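Local atomic coordinates of hypothetical UPF0204 protein AF0625 (Archaeoglobus fulgidus, PDB entry 1YQE), a protein that probably hydrolyses D-aminoacyl-tRNAs to free tRNA and D-amino acids, a zinc-dependent deacylation that counters the toxicity of mischarged tRNA. Residues Ala16-Asn19 / Ile20-Asn23; Ala58-Ile61 / Asp62-Leu65; Trp164-Arg167 / Glu168-Glu171; Ala183-Met186 / Asp187-Val190; Thr204-Met207 / Leu208-Phe212. All coordinates share one frame; numbering follows the deposited sequence.

Contact 1: residues Ala16-Asn19 / Ile20-Asn23; sequences AGQN and IKDN
Q18 and K21, three residues apart on helix 15-24, run side by side and join at their polar ends: K21 NZ donates to Q18 OE1 over 2.8 Å, 19° off the amide plane. Two shapes bring the ends together. The Q18 chain bends at chi2, whereas K21 sets out with CG opposite the backbone N (chi1 -177°) and turns at chi3 (69°), which also lays K21 CE 3.3 Å from Q18 OE1. Both ends are shared with E50: its OE1 forms a salt bridge with K21 NZ and accepts from Q18 NE2, so amide, ammonium and carboxylate make one polar cluster.

From the next residue, N19 O accepts from N23 N, four residues on, at 3.2 Å; N23 ND2 adds a weak, strongly bent bond of 2.7 Å to N19 O. I20 CG1 lies beside the carbonyl of the preceding turn, 3.2 Å from A16 O, which also takes the helical bond of I20 N.

Around the helix, N19 and N23 pack on helix 167-182, A16 and I20 meet strand 73-81 through R79 and A77, and Q18 and K21 touch C10 of strand 6-11.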
# COMPACT_ATOMS: atom_id res chain seq x y z
N ALA A 16 7.37 12.51 8.73
CA ALA A 16 6.24 12.44 7.80
C ALA A 16 5.03 11.84 8.50
O ALA A 16 3.93 12.38 8.44
CB ALA A 16 6.61 11.61 6.58
N GLY A 17 5.25 10.71 9.17
CA GLY A 17 4.16 10.05 9.88
C GLY A 17 3.53 10.96 10.91
O GLY A 17 2.30 10.98 11.07
N GLN A 18 4.36 11.71 11.63
CA GLN A 18 3.87 12.62 12.66
C GLN A 18 3.04 13.77 12.10
O GLN A 18 2.01 14.12 12.66
CB GLN A 18 5.04 13.19 13.47
CG GLN A 18 5.70 12.18 14.39
CD GLN A 18 4.72 11.59 15.38
OE1 GLN A 18 4.10 12.32 16.15
NE2 GLN A 18 4.56 10.27 15.35
N ASN A 19 3.48 14.36 10.99
CA ASN A 19 2.73 15.46 10.40
C ASN A 19 1.39 14.95 9.86
O ASN A 19 0.38 15.66 9.92
CB ASN A 19 3.52 16.14 9.28
CG ASN A 19 4.67 16.98 9.82
OD1 ASN A 19 4.54 17.63 10.85
ND2 ASN A 19 5.79 16.98 9.11
N ILE A 20 1.39 13.74 9.32
CA ILE A 20 0.16 13.15 8.80
C ILE A 20 -0.76 12.96 9.99
O ILE A 20 -1.95 13.29 9.93
CB ILE A 20 0.42 11.78 8.11
CG1 ILE A 20 1.22 11.99 6.82
CG2 ILE A 20 -0.91 11.07 7.82
CD1 ILE A 20 1.71 10.71 6.16
N LYS A 21 -0.20 12.46 11.08
CA LYS A 21 -0.96 12.23 12.30
C LYS A 21 -1.61 13.51 12.81
O LYS A 21 -2.80 13.53 13.11
CB LYS A 21 -0.06 11.67 13.41
CG LYS A 21 -0.82 11.35 14.68
CD LYS A 21 0.10 11.14 15.87
CE LYS A 21 0.78 12.43 16.28
NZ LYS A 21 1.66 12.23 17.46
N ASP A 22 -0.82 14.58 12.91
CA ASP A 22 -1.34 15.86 13.39
C ASP A 22 -2.55 16.33 12.58
O ASP A 22 -3.50 16.88 13.13
CB ASP A 22 -0.26 16.94 13.37
CG ASP A 22 0.83 16.69 14.40
OD1 ASP A 22 0.50 16.29 15.53
OD2 ASP A 22 2.01 16.92 14.07
N ASN A 23 -2.51 16.12 11.26
CA ASN A 23 -3.61 16.53 10.41
C ASN A 23 -4.84 15.65 10.60
O ASN A 23 -5.97 16.13 10.63
CB ASN A 23 -3.17 16.53 8.94
CG ASN A 23 -2.24 17.69 8.61
OD1 ASN A 23 -2.66 18.85 8.61
ND2 ASN A 23 -0.98 17.38 8.34

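Contact 2: residues Ala58-Ile61 / Asp62-Leu65; sequences ADHI and DEKL
A type II beta turn from A58 to I61 leads directly into helix 61-65, with H60 as the N-cap residue. The turn is closed by I61 N donating to A58 O at 3.1 Å. The positive phi of H60 (65°) fits the third position of such a turn, and from there its carbonyl faces the first helical turn: K64 N donates to H60 O at 3.2 Å, in the carbonyl plane and fairly straight (158°), while E63 N adds a weak, bent bond to the same oxygen.

The side chains of H60 and E63 run alongside each other, imidazole and carboxylate planes 26° apart, and E63 OE1 lies obliquely to the ring, 3.0 Å from H60 ND1. A water links H60 ND1 to D62 OD2, donating to the carboxylate. With an alanine here in place of H60, this water is likely to lose its ring partner, and the E63 carboxylate the flat group beside it.

This is a loop-to-helix junction following strand 47-51, and a second water spans it: it accepts from K64 NZ at 2.6 Å and donates to D59 O. The K64 chain, extended beyond CG, passes H60 O with CG 3.4 Å away. On the buried flank I61 CG1 meets L65 CD1 at 4.0 Å, and both residues pack on F38 of strand 38-42. D62 OD1 accepts from the backbone N of S149 and of K150, and D59 OD2 from that of E147, which join the junction to the 145-150 loop.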
# COMPACT_ATOMS: atom_id res chain seq x y z
N ALA A 58 8.19 -3.73 12.07
CA ALA A 58 7.00 -3.95 12.89
C ALA A 58 6.21 -5.23 12.61
O ALA A 58 4.98 -5.20 12.60
CB ALA A 58 6.07 -2.74 12.78
N ASP A 59 6.90 -6.34 12.38
CA ASP A 59 6.22 -7.61 12.14
C ASP A 59 5.27 -7.92 13.31
O ASP A 59 5.62 -7.69 14.47
CB ASP A 59 7.25 -8.75 12.02
CG ASP A 59 7.83 -8.89 10.61
OD1 ASP A 59 8.89 -9.54 10.47
OD2 ASP A 59 7.24 -8.36 9.65
N HIS A 60 4.08 -8.43 12.99
CA HIS A 60 3.07 -8.78 13.99
C HIS A 60 2.51 -7.61 14.79
O HIS A 60 1.84 -7.82 15.81
CB HIS A 60 3.65 -9.82 14.96
CG HIS A 60 4.03 -11.11 14.31
ND1 HIS A 60 3.12 -11.94 13.70
CD2 HIS A 60 5.24 -11.69 14.13
CE1 HIS A 60 3.74 -12.98 13.18
NE2 HIS A 60 5.03 -12.85 13.42
N ILE A 61 2.75 -6.39 14.34
CA ILE A 61 2.23 -5.24 15.08
C ILE A 61 0.71 -5.20 15.08
O ILE A 61 0.10 -4.62 15.98
CB ILE A 61 2.80 -3.92 14.54
CG1 ILE A 61 2.53 -2.80 15.55
CG2 ILE A 61 2.17 -3.59 13.18
CD1 ILE A 61 3.15 -1.48 15.18
N ASP A 62 0.08 -5.81 14.08
CA ASP A 62 -1.37 -5.83 14.02
C ASP A 62 -1.93 -6.67 15.16
O ASP A 62 -2.95 -6.32 15.76
CB ASP A 62 -1.88 -6.37 12.67
CG ASP A 62 -1.28 -7.72 12.31
OD1 ASP A 62 -1.92 -8.46 11.53
OD2 ASP A 62 -0.17 -8.03 12.79
N GLU A 63 -1.26 -7.78 15.46
CA GLU A 63 -1.68 -8.67 16.54
C GLU A 63 -1.54 -7.95 17.88
O GLU A 63 -2.39 -8.08 18.76
CB GLU A 63 -0.83 -9.94 16.58
CG GLU A 63 -0.81 -10.74 15.29
CD GLU A 63 0.00 -12.02 15.41
OE1 GLU A 63 1.12 -11.97 15.98
OE2 GLU A 63 -0.46 -13.07 14.93
N LYS A 64 -0.45 -7.20 18.03
CA LYS A 64 -0.18 -6.45 19.25
C LYS A 64 -1.24 -5.38 19.51
O LYS A 64 -1.74 -5.23 20.62
CB LYS A 64 1.20 -5.80 19.17
CG LYS A 64 2.33 -6.79 19.01
CD LYS A 64 3.67 -6.10 18.85
CE LYS A 64 4.79 -7.12 18.70
NZ LYS A 64 6.12 -6.46 18.57
N LEU A 65 -1.57 -4.62 18.47
CA LEU A 65 -2.56 -3.56 18.59
C LEU A 65 -3.97 -4.10 18.77
O LEU A 65 -4.80 -3.47 19.44
CB LEU A 65 -2.50 -2.65 17.36
CG LEU A 65 -1.29 -1.72 17.27
CD1 LEU A 65 -1.09 -1.24 15.83
CD2 LEU A 65 -1.49 -0.54 18.20
O HOH W 1 5.65 -5.05 16.42
O HOH W 2 0.30 -10.92 12.40

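Contact 3: residues Trp164-Arg167 / Glu168-Glu171; sequences WKDR and EAAE
D166 OD1 accepts from A169 N at 2.9 Å in a fairly straight bond. The amide comes from above the carboxylate, 56° out of its plane, rather than within it. D166 can reach this NH because CG is turned opposite its own backbone N (chi1 -166°), which swings the carboxylate forward over the start of the helix. The same turn brings D166 CG to 3.5 Å from A169 CB, so the methyl packs against the carboxylate that grips its backbone.

Behind the side chain, the backbone takes up the regular helical pattern. D166 O accepts from A170 N at 3.2 Å, and R167 O from E171 N at 3.0 Å.

Further out, the D166 carboxylate is held at its other oxygen too, OD2 forming a salt bridge with K131 NZ. E168 and E171 both pair with R130, through NH2 and NH1 respectively, and this basic partner probably offsets some of the acidic charge gathered on the first turn. A169 and A170 lie on I157 of strand 152-159, and A170 also meets N19 and N23 of helix 15-24.

A psi of 107° takes D166 out of helical conformation just before helix 167-182 begins, and its carboxylate satisfies an amide of the first turn. Together these features define an aspartate N-cap, here at the step from the short helix 161-164 into the long one.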
# COMPACT_ATOMS: atom_id res chain seq x y z
N TRP A 164 9.52 15.25 3.87
CA TRP A 164 8.97 14.69 5.10
C TRP A 164 8.47 15.78 6.05
O TRP A 164 7.50 15.58 6.79
CB TRP A 164 10.02 13.85 5.83
CG TRP A 164 10.72 12.83 4.98
CD1 TRP A 164 10.25 12.24 3.83
CD2 TRP A 164 12.01 12.26 5.21
NE1 TRP A 164 11.18 11.35 3.34
CE2 TRP A 164 12.27 11.35 4.16
CE3 TRP A 164 12.99 12.44 6.21
CZ2 TRP A 164 13.46 10.61 4.08
CZ3 TRP A 164 14.17 11.71 6.12
CH2 TRP A 164 14.39 10.81 5.07
N LYS A 165 9.11 16.94 6.01
CA LYS A 165 8.72 18.05 6.87
C LYS A 165 7.66 18.94 6.23
O LYS A 165 7.17 19.89 6.85
CB LYS A 165 9.94 18.89 7.23
CG LYS A 165 11.02 18.14 8.00
CD LYS A 165 12.16 19.07 8.38
CE LYS A 165 13.21 18.35 9.22
NZ LYS A 165 12.61 17.74 10.45
N ASP A 166 7.30 18.63 4.98
CA ASP A 166 6.32 19.41 4.24
C ASP A 166 4.94 19.28 4.90
O ASP A 166 4.30 18.24 4.80
CB ASP A 166 6.25 18.93 2.79
CG ASP A 166 5.52 19.89 1.88
OD1 ASP A 166 4.44 20.39 2.27
OD2 ASP A 166 6.01 20.15 0.76
N ARG A 167 4.51 20.34 5.57
CA ARG A 167 3.22 20.36 6.26
C ARG A 167 2.02 20.14 5.34
O ARG A 167 1.14 19.35 5.66
CB ARG A 167 3.04 21.68 7.00
CG ARG A 167 2.97 21.56 8.52
CD ARG A 167 4.28 21.08 9.11
NE ARG A 167 4.32 21.24 10.56
CZ ARG A 167 5.33 20.87 11.33
NH1 ARG A 167 6.41 20.31 10.80
NH2 ARG A 167 5.28 21.06 12.64
N GLU A 168 1.99 20.84 4.22
CA GLU A 168 0.87 20.71 3.30
C GLU A 168 0.83 19.35 2.61
O GLU A 168 -0.25 18.84 2.32
CB GLU A 168 0.90 21.82 2.25
CG GLU A 168 -0.22 21.67 1.24
CD GLU A 168 -0.46 22.94 0.46
OE1 GLU A 168 0.52 23.66 0.16
OE2 GLU A 168 -1.63 23.21 0.13
N ALA A 169 1.99 18.78 2.32
CA ALA A 169 2.03 17.48 1.68
C ALA A 169 1.35 16.48 2.61
O ALA A 169 0.56 15.64 2.17
CB ALA A 169 3.49 17.05 1.41
N ALA A 170 1.65 16.59 3.90
CA ALA A 170 1.07 15.69 4.90
C ALA A 170 -0.43 15.93 5.04
O ALA A 170 -1.19 15.00 5.31
CB ALA A 170 1.75 15.90 6.25
N GLU A 171 -0.84 17.18 4.86
CA GLU A 171 -2.24 17.56 4.96
C GLU A 171 -3.03 16.98 3.78
O GLU A 171 -4.17 16.55 3.93
CB GLU A 171 -2.35 19.09 5.00
CG GLU A 171 -3.68 19.64 5.50
CD GLU A 171 -4.80 19.47 4.50
OE1 GLU A 171 -4.53 19.62 3.29
OE2 GLU A 171 -5.94 19.20 4.92

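Contact 4: residues Ala183-Met186 / Asp187-Val190; sequences AEKM and DWNV
One face of the W188 indole is covered by the aliphatic end of K185, whose chain crosses the ring at about a right angle. K185 CE stands 3.4 Å from the centroid of the six-membered ring of W188 and 11° off its normal, a CH-pi contact, while K185 CD lies 3.4 Å from W188 CZ2. The ammonium is over the same face but higher: K185 NZ is 4.6 Å from that centroid, 6° off the normal, which makes a cation-pi interaction. K118 also makes a cation-pi contact with this tryptophan. At the indole edge, W188 NE1 donates to N119 OD1 of helix 114-125.

These residues belong to the connection from helix 167-182 to strand 189-194, a strand of the four-stranded parallel sheet. W188 immediately precedes the strand, and its buried ring packs on L122 and T213, between helix 114-125 and strand 212-218.

Above the ring, K185 NZ forms a salt bridge with D187 OD1 at 2.8 Å, reaching the syn side of the carboxylate somewhat out of its plane. The lysine is nearly straight until its last torsion (chi4 59°), where the bend lifts NZ off the indole toward the acid. D187 OD1 also lies 3.2 Å from K185 CG, so this one oxygen touches the lysine both near its base, at CG, and at its ammonium.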
# COMPACT_ATOMS: atom_id res chain seq x y z
N ALA A 183 -14.90 5.99 2.12
CA ALA A 183 -15.34 5.46 0.82
C ALA A 183 -16.21 4.21 0.89
O ALA A 183 -15.95 3.29 1.68
CB ALA A 183 -14.13 5.19 -0.07
N GLU A 184 -17.23 4.15 0.05
CA GLU A 184 -18.12 3.01 0.03
C GLU A 184 -17.85 2.01 -1.10
O GLU A 184 -18.15 0.83 -0.97
CB GLU A 184 -19.56 3.49 -0.00
CG GLU A 184 -19.90 4.31 1.23
CD GLU A 184 -21.36 4.69 1.30
OE1 GLU A 184 -21.80 5.50 0.46
OE2 GLU A 184 -22.05 4.17 2.20
N LYS A 185 -17.28 2.48 -2.21
CA LYS A 185 -17.01 1.59 -3.33
C LYS A 185 -15.87 0.63 -2.98
O LYS A 185 -14.72 1.05 -2.78
CB LYS A 185 -16.68 2.39 -4.59
CG LYS A 185 -16.52 1.55 -5.85
CD LYS A 185 -16.54 2.44 -7.09
CE LYS A 185 -16.28 1.64 -8.36
NZ LYS A 185 -17.28 0.57 -8.58
N MET A 186 -16.20 -0.66 -2.90
CA MET A 186 -15.25 -1.71 -2.54
C MET A 186 -15.27 -2.84 -3.57
O MET A 186 -14.93 -3.98 -3.24
CB MET A 186 -15.62 -2.31 -1.18
CG MET A 186 -15.83 -1.31 -0.06
SD MET A 186 -14.30 -0.80 0.68
CE MET A 186 -13.86 -2.28 1.59
N ASP A 187 -15.67 -2.54 -4.80
CA ASP A 187 -15.74 -3.58 -5.81
C ASP A 187 -14.86 -3.34 -7.03
O ASP A 187 -15.19 -3.72 -8.15
CB ASP A 187 -17.20 -3.78 -6.25
CG ASP A 187 -17.76 -2.57 -6.98
OD1 ASP A 187 -17.27 -1.46 -6.71
OD2 ASP A 187 -18.68 -2.73 -7.80
N TRP A 188 -13.72 -2.69 -6.80
CA TRP A 188 -12.77 -2.45 -7.88
C TRP A 188 -12.19 -3.81 -8.25
O TRP A 188 -12.06 -4.69 -7.39
CB TRP A 188 -11.64 -1.52 -7.41
CG TRP A 188 -12.09 -0.16 -7.00
CD1 TRP A 188 -12.18 0.33 -5.73
CD2 TRP A 188 -12.51 0.90 -7.87
NE1 TRP A 188 -12.62 1.63 -5.75
CE2 TRP A 188 -12.82 2.00 -7.05
CE3 TRP A 188 -12.64 1.02 -9.26
CZ2 TRP A 188 -13.27 3.22 -7.58
CZ3 TRP A 188 -13.08 2.23 -9.79
CH2 TRP A 188 -13.39 3.31 -8.95
N ASN A 189 -11.84 -3.99 -9.52
CA ASN A 189 -11.23 -5.23 -9.99
C ASN A 189 -9.85 -5.30 -9.35
O ASN A 189 -9.11 -4.31 -9.36
CB ASN A 189 -11.12 -5.21 -11.52
CG ASN A 189 -12.48 -5.16 -12.19
OD1 ASN A 189 -13.31 -6.05 -12.00
ND2 ASN A 189 -12.73 -4.12 -12.98
N VAL A 190 -9.50 -6.45 -8.78
CA VAL A 190 -8.23 -6.61 -8.09
C VAL A 190 -7.23 -7.49 -8.84
O VAL A 190 -7.56 -8.58 -9.29
CB VAL A 190 -8.43 -7.22 -6.68
CG1 VAL A 190 -7.10 -7.24 -5.92
CG2 VAL A 190 -9.48 -6.43 -5.91

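Contact 5: residues Thr204-Met207 / Leu208-Phe212; sequences TEIM and LTTTF
Hydrogen bonds dominate the end of helix 201-209, where two threonines turn their hydroxyls back onto the preceding turn. T209 OG1 donates to E205 O at 2.9 Å from above the carbonyl plane, 39° out of it, while T209 N reaches the same oxygen from the opposite face. T210 repeats the scheme: OG1 donates to I206 O at 2.6 Å and T210 N to that oxygen at 3.1 Å, again from opposite faces. The hydroxyl can fold back because OG1 sits between the backbone N and the carbonyl carbon (chi1 70°). T210 OG1 is also an acceptor, taking F212 N at 3.2 Å in an ST turn.

Apolar contacts follow the flank of the helix. I206 CG2 packs on F212 CB at 3.6 Å, the two side chains pointing the same way, and T204 CG2 meets L208 CD1 at 4.0 Å. I206 also rests on V275 of helix 272-278, and F212 makes edge-to-face contacts with Y242 and F279.

Salt bridges tie E205 OE1 to K276 and R202, and K118 NZ donates to the carbonyls of M207, T210 and F212, gathering the chain as it leaves the helix. A valine in place of T210 would probably leave F212 N without its acceptor and I206 O with one donor fewer.

By donating to the helix and accepting from the start of strand 212-218, the T210 hydroxyl couples the two across the exit turn of this beta-alpha-beta unit, and it supplies a polar partner within a buried contact.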
# COMPACT_ATOMS: atom_id res chain seq x y z
N THR A 204 0.89 2.24 -12.08
CA THR A 204 0.54 3.57 -11.60
C THR A 204 -0.54 4.18 -12.51
O THR A 204 -1.51 4.77 -12.03
CB THR A 204 1.78 4.50 -11.58
OG1 THR A 204 2.71 4.03 -10.59
CG2 THR A 204 1.38 5.93 -11.24
N GLU A 205 -0.37 4.04 -13.82
CA GLU A 205 -1.33 4.58 -14.77
C GLU A 205 -2.67 3.84 -14.61
O GLU A 205 -3.74 4.44 -14.69
CB GLU A 205 -0.81 4.41 -16.20
CG GLU A 205 0.59 4.97 -16.40
CD GLU A 205 1.18 4.63 -17.76
OE1 GLU A 205 0.97 3.50 -18.24
OE2 GLU A 205 1.88 5.50 -18.34
N ILE A 206 -2.59 2.54 -14.37
CA ILE A 206 -3.79 1.74 -14.19
C ILE A 206 -4.52 2.17 -12.91
O ILE A 206 -5.75 2.24 -12.89
CB ILE A 206 -3.44 0.22 -14.14
CG1 ILE A 206 -3.08 -0.26 -15.56
CG2 ILE A 206 -4.62 -0.60 -13.58
CD1 ILE A 206 -2.52 -1.67 -15.64
N MET A 207 -3.77 2.48 -11.86
CA MET A 207 -4.37 2.92 -10.59
C MET A 207 -5.07 4.27 -10.74
O MET A 207 -6.12 4.51 -10.13
CB MET A 207 -3.29 3.05 -9.51
CG MET A 207 -2.81 1.72 -8.94
SD MET A 207 -4.15 0.88 -8.04
CE MET A 207 -4.04 1.69 -6.45
N LEU A 208 -4.50 5.15 -11.54
CA LEU A 208 -5.06 6.48 -11.74
C LEU A 208 -6.18 6.62 -12.77
O LEU A 208 -6.99 7.56 -12.68
CB LEU A 208 -3.94 7.47 -12.10
CG LEU A 208 -2.90 7.81 -11.04
CD1 LEU A 208 -1.68 8.47 -11.69
CD2 LEU A 208 -3.51 8.74 -10.01
N THR A 209 -6.26 5.71 -13.73
CA THR A 209 -7.25 5.84 -14.79
C THR A 209 -8.19 4.69 -15.12
O THR A 209 -9.02 4.82 -16.02
CB THR A 209 -6.57 6.23 -16.11
OG1 THR A 209 -5.80 5.12 -16.59
CG2 THR A 209 -5.65 7.43 -15.90
N THR A 210 -8.09 3.56 -14.41
CA THR A 210 -8.96 2.43 -14.71
C THR A 210 -9.78 1.97 -13.50
O THR A 210 -9.73 2.58 -12.43
CB THR A 210 -8.14 1.23 -15.24
OG1 THR A 210 -7.35 0.69 -14.18
CG2 THR A 210 -7.22 1.67 -16.38
N THR A 211 -10.54 0.90 -13.69
CA THR A 211 -11.37 0.35 -12.62
C THR A 211 -10.61 -0.76 -11.90
O THR A 211 -11.19 -1.55 -11.16
CB THR A 211 -12.68 -0.24 -13.19
OG1 THR A 211 -12.37 -1.24 -14.17
CG2 THR A 211 -13.53 0.87 -13.85
N PHE A 212 -9.30 -0.81 -12.13
CA PHE A 212 -8.45 -1.82 -11.52
C PHE A 212 -7.60 -1.30 -10.39
O PHE A 212 -7.14 -0.15 -10.40
CB PHE A 212 -7.51 -2.43 -12.56
CG PHE A 212 -7.97 -3.75 -13.11
CD1 PHE A 212 -8.83 -3.81 -14.20
CD2 PHE A 212 -7.51 -4.94 -12.55
CE1 PHE A 212 -9.24 -5.03 -14.73
CE2 PHE A 212 -7.91 -6.17 -13.07
CZ PHE A 212 -8.78 -6.22 -14.17

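How the contacts relate
All five contacts are local and lie in series along the chain; none nests within or crosses another. From the N terminus, contact 1 spans turns of helix 15-24, contact 2 opens helix 61-65, and contact 3 starts helix 167-182. The loop leaving that helix holds contact 4, before strand 189-194, and contact 5 ends helix 201-209. Contacts 1 and 3 touch beside the mixed sheet, N19 ND2 lying 3.2 Å from W164 O, a probable hydrogen bond to the end of helix 161-164, and N19 CB 3.5 Å from A170 CB of helix 167-182. Contacts 4 and 5 meet at the parallel sheet, N189 N being 3.0 Å from T211 O. Contact 2 stands apart.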